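Local coordinates for putative peptide binding protein (Ruminococcus gnavus, PDB 3NOH) that is of unknown function but, as a putative peptide binding protein of the periplasmic-binding-protein clan, may bind peptides, at residues A[19-29]-A[127-138]; A[60-68]-A[90-101]. All blocks are in the same frame, centred on the assembly; numbering follows the deposited sequence. Where two conformers were deposited one is given.

Interaction 1 and interaction 2 are two strand pairings in one mixed five-stranded sheet. Each joins an outermost strand, 129-134 or 90-96, to its inner neighbour, 22-27 or 61-67, and strand 112-116 separates the two inner strands. Interaction 1 is antiparallel and closes the chain from near its start to its end; interaction 2 is parallel, local, and nested within that loop. Both are partly buried, their inner strands deeper than the outer ones. Interaction 1 relies on backbone bonds and apolar or aromatic packing, whereas interaction 2 adds a salt bridge, an amide-carboxylate bond and a tyrosine pair. They meet where Phe25 CE1 packs 4.1 Å from Ile64 CD1.

Interaction 1 (A[19-29]-A[127-138]); sequences LEGSYIFCMNP and NADYIILDSAEM
Tyr23 pairs with Leu133 in an antiparallel strand contact at one side of the sheet, where the chain's last strand, 129-134, lies along its first, 22-27. The Tyr23-Leu133, Phe25-Ile131 and Met27-Asp129 pairs each make two backbone hydrogen bonds, the shortest from Leu133 N to Tyr23 O at 2.7 Å. Beyond the strand ends, Ser135 N reaches Gly21 O at 3.1 Å. At this end selenomethionine Met138, bent at chi3 (77°), folds back across the Tyr23 ring: its CE lies over one face, 4.2 Å from the ring centroid, while SE comes in obliquely, 3.5 Å from Tyr23 CD1, a Met-aromatic contact. Strand 129-134 is an outermost strand of the mixed five-stranded beta sheet in this alpha/beta fold, and strand 112-116 flanks 22-27 on its other side. In the ring plane, Tyr23 OH accepts a nearly straight bond from Glu20 N, 2.9 Å away. An alanine in place of Tyr23 is likely to leave Glu20 N without this acceptor and the end of Met138 free to turn. On the face with Ser22 and Ile24, Cys26 SG presses against Ala128 CB at 3.3 Å, and Ile24 CG2 meets Tyr130 CD2 at 3.9 Å. On the other face, Phe25 CB touches Ile131 CG2 and Leu133 CD1, while Asp129 bridges to Arg40 and Lys44 of helix 37-47.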
loop_
_atom_site.group_PDB
_atom_site.type_symbol
_atom_site.label_atom_id
_atom_site.label_comp_id
_atom_site.label_asym_id
_atom_site.label_seq_id
_atom_site.Cartn_x
_atom_site.Cartn_y
_atom_site.Cartn_z
ATOM N N LEU A 19 -13.370 -5.151 -6.736
ATOM C CA LEU A 19 -13.120 -4.107 -5.716
ATOM C C LEU A 19 -14.442 -3.387 -5.462
ATOM O O LEU A 19 -15.201 -3.098 -6.414
ATOM C CB LEU A 19 -12.122 -3.075 -6.236
ATOM C CG LEU A 19 -10.696 -3.582 -6.479
ATOM C CD1 LEU A 19 -9.863 -2.499 -7.193
ATOM C CD2 LEU A 19 -10.103 -4.002 -5.156
ATOM N N GLU A 20 -14.716 -3.119 -4.190
ATOM C CA GLU A 20 -15.925 -2.446 -3.780
ATOM C C GLU A 20 -15.681 -1.651 -2.489
ATOM O O GLU A 20 -15.007 -2.119 -1.599
ATOM C CB GLU A 20 -17.021 -3.486 -3.553
ATOM C CG GLU A 20 -18.397 -2.944 -3.621
ATOM C CD GLU A 20 -19.376 -3.836 -2.901
ATOM O OE1 GLU A 20 -19.039 -5.034 -2.699
ATOM O OE2 GLU A 20 -20.460 -3.337 -2.525
ATOM N N GLY A 21 -16.215 -0.439 -2.405
ATOM C CA GLY A 21 -16.097 0.361 -1.186
ATOM C C GLY A 21 -14.753 1.060 -1.114
ATOM O O GLY A 21 -14.098 1.290 -2.126
ATOM N N SER A 22 -14.325 1.332 0.130
ATOM C CA SER A 22 -13.100 2.075 0.426
ATOM C C SER A 22 -11.994 1.143 0.759
ATOM O O SER A 22 -12.199 0.111 1.394
ATOM C CB SER A 22 -13.329 2.992 1.665
ATOM O OG SER A 22 -14.233 4.014 1.369
ATOM N N TYR A 23 -10.802 1.520 0.325
ATOM C CA TYR A 23 -9.595 0.823 0.632
ATOM C C TYR A 23 -8.629 1.829 1.142
ATOM O O TYR A 23 -8.805 3.052 0.981
ATOM C CB TYR A 23 -9.032 0.157 -0.636
ATOM C CG TYR A 23 -9.925 -0.929 -1.141
ATOM C CD1 TYR A 23 -11.019 -0.613 -1.912
ATOM C CD2 TYR A 23 -9.682 -2.276 -0.832
ATOM C CE1 TYR A 23 -11.905 -1.613 -2.345
ATOM C CE2 TYR A 23 -10.545 -3.268 -1.260
ATOM C CZ TYR A 23 -11.652 -2.934 -2.006
ATOM O OH TYR A 23 -12.506 -3.930 -2.470
ATOM N N ILE A 24 -7.601 1.280 1.781
ATOM C CA ILE A 24 -6.480 2.093 2.160
ATOM C C ILE A 24 -5.165 1.600 1.640
ATOM O O ILE A 24 -4.942 0.397 1.525
ATOM C CB ILE A 24 -6.395 2.316 3.655
ATOM C CG1 ILE A 24 -6.170 1.044 4.421
ATOM C CG2 ILE A 24 -7.616 3.116 4.209
ATOM C CD1 ILE A 24 -5.693 1.421 5.884
ATOM N N PHE A 25 -4.319 2.579 1.263
ATOM C CA PHE A 25 -2.917 2.379 1.016
ATOM C C PHE A 25 -2.179 3.013 2.159
ATOM O O PHE A 25 -2.274 4.227 2.337
ATOM C CB PHE A 25 -2.468 2.939 -0.326
ATOM C CG PHE A 25 -0.993 2.858 -0.556
ATOM C CD1 PHE A 25 -0.388 1.647 -0.748
ATOM C CD2 PHE A 25 -0.208 4.027 -0.575
ATOM C CE1 PHE A 25 0.967 1.562 -0.938
ATOM C CE2 PHE A 25 1.163 3.928 -0.796
ATOM C CZ PHE A 25 1.736 2.707 -0.956
ATOM N N CYS A 26 -1.428 2.193 2.916
ATOM C CA CYS A 26 -0.909 2.620 4.204
ATOM C C CYS A 26 0.606 2.355 4.234
ATOM O O CYS A 26 1.047 1.253 3.897
ATOM C CB CYS A 26 -1.624 1.835 5.349
ATOM S SG CYS A 26 -1.182 2.433 6.972
HETATM N N MSE A 27 1.374 3.367 4.662
HETATM C CA MSE A 27 2.834 3.304 4.754
HETATM C C MSE A 27 3.251 3.500 6.191
HETATM O O MSE A 27 2.667 4.326 6.912
HETATM C CB MSE A 27 3.478 4.405 3.872
HETATM C CG MSE A 27 3.225 4.187 2.392
HETATM SE SE MSE A 27 3.671 5.723 1.371
HETATM C CE MSE A 27 2.077 6.743 1.834
ATOM N N ASN A 28 4.297 2.801 6.593
ATOM C CA ASN A 28 4.924 2.962 7.896
ATOM C C ASN A 28 5.950 4.118 7.825
ATOM O O ASN A 28 7.060 3.984 7.301
ATOM C CB ASN A 28 5.612 1.656 8.299
ATOM C CG ASN A 28 6.199 1.725 9.684
ATOM O OD1 ASN A 28 6.337 2.819 10.291
ATOM N ND2 ASN A 28 6.582 0.558 10.201
ATOM N N PRO A 29 5.595 5.303 8.384
ATOM C CA PRO A 29 6.466 6.470 8.232
ATOM C C PRO A 29 7.738 6.462 9.091
ATOM O O PRO A 29 8.625 7.324 8.943
ATOM C CB PRO A 29 5.543 7.624 8.637
ATOM C CG PRO A 29 4.651 7.034 9.654
ATOM C CD PRO A 29 4.423 5.602 9.236
ATOM N N ASN A 127 -1.098 5.487 13.770
ATOM C CA ASN A 127 0.367 5.544 13.832
ATOM C C ASN A 127 1.054 5.659 12.458
ATOM O O ASN A 127 2.265 5.903 12.358
ATOM C CB ASN A 127 0.857 4.290 14.549
ATOM C CG ASN A 127 0.431 4.262 16.004
ATOM O OD1 ASN A 127 0.262 5.311 16.630
ATOM N ND2 ASN A 127 0.237 3.064 16.542
ATOM N N ALA A 128 0.253 5.543 11.422
ATOM C CA ALA A 128 0.710 5.336 10.055
ATOM C C ALA A 128 0.437 6.560 9.176
ATOM O O ALA A 128 -0.065 7.576 9.648
ATOM C CB ALA A 128 0.028 4.149 9.497
ATOM N N ASP A 129 0.816 6.454 7.911
ATOM C CA ASP A 129 0.566 7.486 6.908
ATOM C C ASP A 129 -0.201 6.809 5.786
ATOM O O ASP A 129 0.350 5.971 5.048
ATOM C CB ASP A 129 1.844 8.107 6.392
ATOM C CG ASP A 129 1.577 9.308 5.450
ATOM O OD1 ASP A 129 0.466 9.874 5.490
ATOM O OD2 ASP A 129 2.458 9.665 4.642
ATOM N N TYR A 130 -1.494 7.145 5.659
ATOM C CA TYR A 130 -2.298 6.456 4.662
ATOM C C TYR A 130 -3.202 7.368 3.842
ATOM O O TYR A 130 -3.380 8.555 4.146
ATOM C CB TYR A 130 -3.129 5.318 5.318
ATOM C CG TYR A 130 -4.187 5.799 6.206
ATOM C CD1 TYR A 130 -3.940 6.121 7.545
ATOM C CD2 TYR A 130 -5.474 6.088 5.682
ATOM C CE1 TYR A 130 -4.959 6.617 8.354
ATOM C CE2 TYR A 130 -6.472 6.601 6.462
ATOM C CZ TYR A 130 -6.224 6.888 7.775
ATOM O OH TYR A 130 -7.237 7.322 8.538
ATOM N N ILE A 131 -3.718 6.781 2.757
ATOM C CA ILE A 131 -4.673 7.411 1.872
ATOM C C ILE A 131 -5.845 6.462 1.609
ATOM O O ILE A 131 -5.642 5.243 1.473
ATOM C CB ILE A 131 -3.978 7.871 0.558
ATOM C CG1 ILE A 131 -4.910 8.610 -0.354
ATOM C CG2 ILE A 131 -3.352 6.702 -0.217
ATOM C CD1 ILE A 131 -4.127 9.394 -1.461
ATOM N N ILE A 132 -7.053 7.022 1.599
ATOM C CA ILE A 132 -8.275 6.289 1.246
ATOM C C ILE A 132 -8.436 6.323 -0.258
ATOM O O ILE A 132 -8.320 7.394 -0.890
ATOM C CB ILE A 132 -9.556 6.847 1.895
ATOM C CG1 ILE A 132 -9.624 6.501 3.369
ATOM C CG2 ILE A 132 -10.818 6.291 1.238
ATOM C CD1 ILE A 132 -10.699 7.220 4.077
ATOM N N LEU A 133 -8.651 5.130 -0.806
ATOM C CA LEU A 133 -8.814 4.888 -2.230
ATOM C C LEU A 133 -10.237 4.403 -2.415
ATOM O O LEU A 133 -10.725 3.618 -1.621
ATOM C CB LEU A 133 -7.869 3.803 -2.698
ATOM C CG LEU A 133 -6.388 4.022 -2.468
ATOM C CD1 LEU A 133 -5.616 2.755 -2.785
ATOM C CD2 LEU A 133 -5.959 5.258 -3.315
ATOM N N ASP A 134 -10.879 4.874 -3.486
ATOM C CA ASP A 134 -12.217 4.453 -3.840
ATOM C C ASP A 134 -12.162 3.407 -4.961
ATOM O O ASP A 134 -11.394 3.549 -5.918
ATOM C CB ASP A 134 -13.050 5.634 -4.301
ATOM C CG ASP A 134 -14.482 5.249 -4.522
ATOM O OD1 ASP A 134 -15.217 5.035 -3.515
ATOM O OD2 ASP A 134 -14.856 5.130 -5.705
ATOM N N SER A 135 -12.985 2.370 -4.826
ATOM C CA SER A 135 -13.003 1.276 -5.748
ATOM C C SER A 135 -13.227 1.693 -7.201
ATOM O O SER A 135 -12.613 1.158 -8.138
ATOM C CB SER A 135 -14.085 0.286 -5.265
ATOM O OG SER A 135 -15.404 0.861 -5.390
ATOM N N ALA A 136 -14.049 2.722 -7.390
ATOM C CA ALA A 136 -14.391 3.157 -8.714
ATOM C C ALA A 136 -13.243 3.883 -9.411
ATOM O O ALA A 136 -13.297 4.034 -10.625
ATOM C CB ALA A 136 -15.674 4.051 -8.690
ATOM N N GLU A 137 -12.243 4.373 -8.675
ATOM C CA GLU A 137 -11.108 5.067 -9.271
ATOM C C GLU A 137 -9.888 4.155 -9.347
ATOM O O GLU A 137 -8.876 4.534 -9.927
ATOM C CB GLU A 137 -10.814 6.391 -8.535
ATOM C CG GLU A 137 -11.618 7.594 -9.120
ATOM C CD GLU A 137 -11.772 8.765 -8.157
ATOM O OE1 GLU A 137 -11.169 8.729 -7.062
ATOM O OE2 GLU A 137 -12.502 9.721 -8.496
HETATM N N MSE A 138 -10.010 2.963 -8.747
HETATM C CA MSE A 138 -8.978 1.933 -8.775
HETATM C C MSE A 138 -9.245 1.043 -9.993
HETATM O O MSE A 138 -8.306 0.418 -10.482
HETATM C CB MSE A 138 -9.044 1.070 -7.501
HETATM C CG MSE A 138 -8.722 1.795 -6.191
HETATM SE SE MSE A 138 -9.337 0.866 -4.608
HETATM C CE MSE A 138 -8.020 -0.512 -4.454
HETATM O O HOH W 1 -13.603 5.561 -0.841
#

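Interaction 2 (A[60-68]-A[90-101]); sequences LSFDIYVSE and DVQIKQYSGTML
Tyr65 and Tyr96 form a T-shaped pair: the Tyr96 edge points at the Tyr65 face, with the planes at 67° and the centroids 4.7 Å apart. Tyr96 CE2 does the touching, 3.5 Å from Tyr65 CD1 and displaced toward the rim of that ring. With CG anti to the carbonyl carbon (chi1 -64°), the Tyr96 ring swings back toward strand 61-67 although its CB points away. In one of its two conformers Leu101 sets CD1 at the edge of the Tyr65 ring; Arg104, like Leu101 on helix 98-107, bonds Tyr65 OH and makes a cation-pi contact with Tyr96. Along the same face, Asp63 is gripped at both oxygens. Gln92 lies alongside it and gives a nearly straight NE2 bond to Asp63 OD1 (2.9 Å, 174°), on the syn side but out of the carboxylate plane. In one of two conformers, the extended Lys94 chain crosses Asp63 obliquely and brings NZ above the carboxylate plane, 2.9 Å from Asp63 OD2, in a salt bridge; a water links this NZ to Tyr65 OH. The opposite face is mostly apolar, Gln95 being the polar exception. Val91 CG2 lies over the Phe62 ring, 3.9 Å from its centroid, while Ile64 runs side by side with Ile93, its CB 3.7 Å from Ile93 CD1. Helix 71-86 covers Val66, Val91 and Ile93, and helix 37-47 covers Phe62. Ser97 OG caps helix 98-107 by accepting from Met100 N. Parallel neighbouring strands joined through helix 71-86 make this a beta-alpha-beta crossover, the building unit of alpha/beta folds.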
loop_
_atom_site.group_PDB
_atom_site.type_symbol
_atom_site.label_atom_id
_atom_site.label_comp_id
_atom_site.label_asym_id
_atom_site.label_seq_id
_atom_site.Cartn_x
_atom_site.Cartn_y
_atom_site.Cartn_z
ATOM N N LEU A 60 13.920 3.314 -4.960
ATOM C CA LEU A 60 12.860 3.100 -4.044
ATOM C C LEU A 60 12.473 1.639 -4.114
ATOM O O LEU A 60 12.084 1.140 -5.170
ATOM C CB LEU A 60 11.668 3.980 -4.394
ATOM C CG LEU A 60 10.459 3.819 -3.478
ATOM C CD1 LEU A 60 10.746 4.164 -2.001
ATOM C CD2 LEU A 60 9.365 4.723 -4.023
ATOM N N SER A 61 12.573 0.942 -2.986
ATOM C CA SER A 61 12.242 -0.453 -2.977
ATOM C C SER A 61 11.518 -0.754 -1.690
ATOM O O SER A 61 12.052 -0.413 -0.651
ATOM C CB SER A 61 13.544 -1.280 -2.997
ATOM O OG SER A 61 13.234 -2.642 -3.119
ATOM N N PHE A 62 10.350 -1.401 -1.769
ATOM C CA PHE A 62 9.543 -1.700 -0.583
ATOM C C PHE A 62 8.509 -2.748 -0.906
ATOM O O PHE A 62 8.202 -3.005 -2.073
ATOM C CB PHE A 62 8.894 -0.446 0.046
ATOM C CG PHE A 62 7.867 0.229 -0.820
ATOM C CD1 PHE A 62 8.263 1.160 -1.790
ATOM C CD2 PHE A 62 6.526 -0.070 -0.705
ATOM C CE1 PHE A 62 7.296 1.754 -2.610
ATOM C CE2 PHE A 62 5.557 0.562 -1.521
ATOM C CZ PHE A 62 5.952 1.466 -2.467
ATOM N N ASP A 63 8.009 -3.394 0.128
ATOM C CA ASP A 63 6.994 -4.408 -0.022
ATOM C C ASP A 63 5.623 -3.822 0.300
ATOM O O ASP A 63 5.448 -2.982 1.208
ATOM C CB ASP A 63 7.287 -5.593 0.910
ATOM C CG ASP A 63 8.597 -6.317 0.582
ATOM O OD1 ASP A 63 9.056 -6.231 -0.551
ATOM O OD2 ASP A 63 9.159 -6.971 1.511
ATOM N N ILE A 64 4.605 -4.363 -0.358
ATOM C CA ILE A 64 3.224 -4.077 -0.037
ATOM C C ILE A 64 2.535 -5.363 0.400
ATOM O O ILE A 64 2.484 -6.331 -0.356
ATOM C CB ILE A 64 2.430 -3.498 -1.242
ATOM C CG1 ILE A 64 3.091 -2.194 -1.699
ATOM C CG2 ILE A 64 0.956 -3.257 -0.843
ATOM C CD1 ILE A 64 2.542 -1.586 -3.008
ATOM N N TYR A 65 2.029 -5.416 1.612
ATOM C CA TYR A 65 1.279 -6.568 2.100
ATOM C C TYR A 65 -0.202 -6.474 1.747
ATOM O O TYR A 65 -0.758 -5.395 1.630
ATOM C CB TYR A 65 1.406 -6.696 3.615
ATOM C CG TYR A 65 2.782 -6.920 4.160
ATOM C CD1 TYR A 65 3.820 -7.339 3.372
ATOM C CD2 TYR A 65 2.995 -6.781 5.528
ATOM C CE1 TYR A 65 5.101 -7.585 3.910
ATOM C CE2 TYR A 65 4.237 -7.023 6.078
ATOM C CZ TYR A 65 5.269 -7.460 5.276
ATOM O OH TYR A 65 6.524 -7.683 5.834
ATOM N N VAL A 66 -0.839 -7.619 1.566
ATOM C CA VAL A 66 -2.249 -7.694 1.208
ATOM C C VAL A 66 -2.825 -8.952 1.843
ATOM O O VAL A 66 -2.133 -9.952 1.942
ATOM C CB VAL A 66 -2.437 -7.725 -0.335
ATOM C CG1 VAL A 66 -1.716 -8.928 -0.966
ATOM C CG2 VAL A 66 -3.919 -7.744 -0.733
ATOM N N SER A 67 -4.105 -8.923 2.221
ATOM C CA SER A 67 -4.706 -10.137 2.744
ATOM C C SER A 67 -4.967 -11.161 1.613
ATOM O O SER A 67 -5.533 -10.835 0.548
ATOM C CB SER A 67 -6.049 -9.812 3.354
ATOM O OG SER A 67 -6.766 -11.014 3.668
ATOM N N GLU A 68 -4.554 -12.391 1.868
ATOM C CA GLU A 68 -4.647 -13.469 0.882
ATOM C C GLU A 68 -6.079 -13.904 0.543
ATOM O O GLU A 68 -6.282 -14.635 -0.451
ATOM C CB GLU A 68 -3.844 -14.677 1.387
ATOM C CG GLU A 68 -4.454 -15.368 2.603
ATOM C CD GLU A 68 -3.474 -16.327 3.326
ATOM O OE1 GLU A 68 -2.286 -16.446 2.881
ATOM O OE2 GLU A 68 -3.894 -16.926 4.359
ATOM N N ASP A 90 11.271 -0.839 -7.138
ATOM C CA ASP A 90 11.372 -2.303 -7.052
ATOM C C ASP A 90 10.468 -2.736 -5.908
ATOM O O ASP A 90 10.868 -2.811 -4.762
ATOM C CB ASP A 90 12.768 -2.868 -6.841
ATOM C CG ASP A 90 12.799 -4.455 -6.943
ATOM O OD1 ASP A 90 11.813 -5.118 -7.402
ATOM O OD2 ASP A 90 13.859 -5.027 -6.613
ATOM N N VAL A 91 9.211 -2.902 -6.245
ATOM C CA VAL A 91 8.197 -3.259 -5.263
ATOM C C VAL A 91 7.791 -4.723 -5.450
ATOM O O VAL A 91 7.809 -5.254 -6.579
ATOM C CB VAL A 91 6.978 -2.315 -5.413
ATOM C CG1 VAL A 91 5.820 -2.732 -4.545
ATOM C CG2 VAL A 91 7.423 -0.855 -5.091
ATOM N N GLN A 92 7.535 -5.372 -4.320
ATOM C CA GLN A 92 6.956 -6.729 -4.262
ATOM C C GLN A 92 5.639 -6.676 -3.499
ATOM O O GLN A 92 5.481 -5.905 -2.530
ATOM C CB GLN A 92 7.893 -7.717 -3.510
ATOM C CG GLN A 92 9.224 -7.787 -4.022
ATOM C CD GLN A 92 10.089 -8.756 -3.255
ATOM O OE1 GLN A 92 10.621 -9.704 -3.823
ATOM N NE2 GLN A 92 10.252 -8.502 -1.920
ATOM N N ILE A 93 4.689 -7.512 -3.904
ATOM C CA ILE A 93 3.450 -7.762 -3.169
ATOM C C ILE A 93 3.652 -9.138 -2.430
ATOM O O ILE A 93 4.108 -10.108 -2.994
ATOM C CB ILE A 93 2.238 -7.914 -4.091
ATOM C CG1 ILE A 93 2.130 -6.728 -5.101
ATOM C CG2 ILE A 93 0.933 -8.073 -3.238
ATOM C CD1 ILE A 93 2.103 -5.365 -4.406
ATOM N N LYS A 94 3.287 -9.128 -1.142
ATOM C CA LYS A 94 3.354 -10.310 -0.273
ATOM C C LYS A 94 2.044 -10.456 0.447
ATOM O O LYS A 94 1.604 -9.539 1.172
ATOM C CB LYS A 94 4.461 -10.140 0.764
ATOM C CG LYS A 94 5.826 -10.149 0.183
ATOM C CD LYS A 94 6.896 -10.203 1.256
ATOM C CE LYS A 94 8.234 -10.106 0.625
ATOM N NZ LYS A 94 9.321 -9.880 1.651
ATOM N N GLN A 95 1.395 -11.594 0.226
ATOM C CA GLN A 95 0.100 -11.877 0.833
ATOM C C GLN A 95 0.310 -12.668 2.119
ATOM O O GLN A 95 1.183 -13.543 2.223
ATOM C CB GLN A 95 -0.871 -12.579 -0.134
ATOM C CG GLN A 95 -0.623 -14.059 -0.422
ATOM C CD GLN A 95 0.424 -14.361 -1.471
ATOM O OE1 GLN A 95 1.531 -13.780 -1.472
ATOM N NE2 GLN A 95 0.131 -15.327 -2.343
ATOM N N TYR A 96 -0.577 -12.379 3.058
ATOM C CA TYR A 96 -0.663 -13.036 4.356
ATOM C C TYR A 96 -2.129 -13.219 4.717
ATOM O O TYR A 96 -2.999 -12.569 4.161
ATOM C CB TYR A 96 -0.018 -12.147 5.434
ATOM C CG TYR A 96 1.455 -11.933 5.228
ATOM C CD1 TYR A 96 2.418 -12.882 5.622
ATOM C CD2 TYR A 96 1.892 -10.831 4.489
ATOM C CE1 TYR A 96 3.754 -12.701 5.340
ATOM C CE2 TYR A 96 3.228 -10.657 4.221
ATOM C CZ TYR A 96 4.147 -11.571 4.632
ATOM O OH TYR A 96 5.496 -11.375 4.341
ATOM N N SER A 97 -2.418 -14.033 5.728
ATOM C CA SER A 97 -3.779 -13.994 6.239
ATOM C C SER A 97 -4.134 -12.581 6.707
ATOM O O SER A 97 -3.276 -11.818 7.153
ATOM C CB SER A 97 -3.935 -14.977 7.396
ATOM O OG SER A 97 -3.164 -14.582 8.544
ATOM N N GLY A 98 -5.415 -12.221 6.659
ATOM C CA GLY A 98 -5.801 -10.927 7.175
ATOM C C GLY A 98 -5.482 -10.729 8.634
ATOM O O GLY A 98 -5.210 -9.615 9.054
ATOM N N THR A 99 -5.592 -11.787 9.435
ATOM C CA THR A 99 -5.240 -11.701 10.844
ATOM C C THR A 99 -3.758 -11.405 10.998
ATOM O O THR A 99 -3.377 -10.597 11.841
ATOM C CB THR A 99 -5.644 -12.988 11.628
ATOM O OG1 THR A 99 -5.067 -14.157 10.978
ATOM C CG2 THR A 99 -7.153 -13.113 11.781
HETATM N N MSE A 100 -2.889 -12.024 10.180
HETATM C CA MSE A 100 -1.495 -11.708 10.220
HETATM C C MSE A 100 -1.215 -10.252 9.820
HETATM O O MSE A 100 -0.406 -9.556 10.465
HETATM C CB MSE A 100 -0.656 -12.695 9.376
HETATM C CG MSE A 100 0.813 -12.358 9.338
HETATM SE SE MSE A 100 1.679 -12.528 11.029
HETATM C CE MSE A 100 1.438 -14.406 11.287
ATOM N N LEU A 101 -1.931 -9.776 8.791
ATOM C CA LEU A 101 -1.771 -8.389 8.357
ATOM C C LEU A 101 -2.169 -7.432 9.485
ATOM O O LEU A 101 -1.495 -6.440 9.781
ATOM C CB LEU A 101 -2.548 -8.106 7.057
ATOM C CG LEU A 101 -2.484 -6.663 6.566
ATOM C CD1 LEU A 101 -0.977 -6.133 6.522
ATOM C CD2 LEU A 101 -3.229 -6.500 5.223
HETATM O O HOH W 2 8.640 -8.763 4.221
#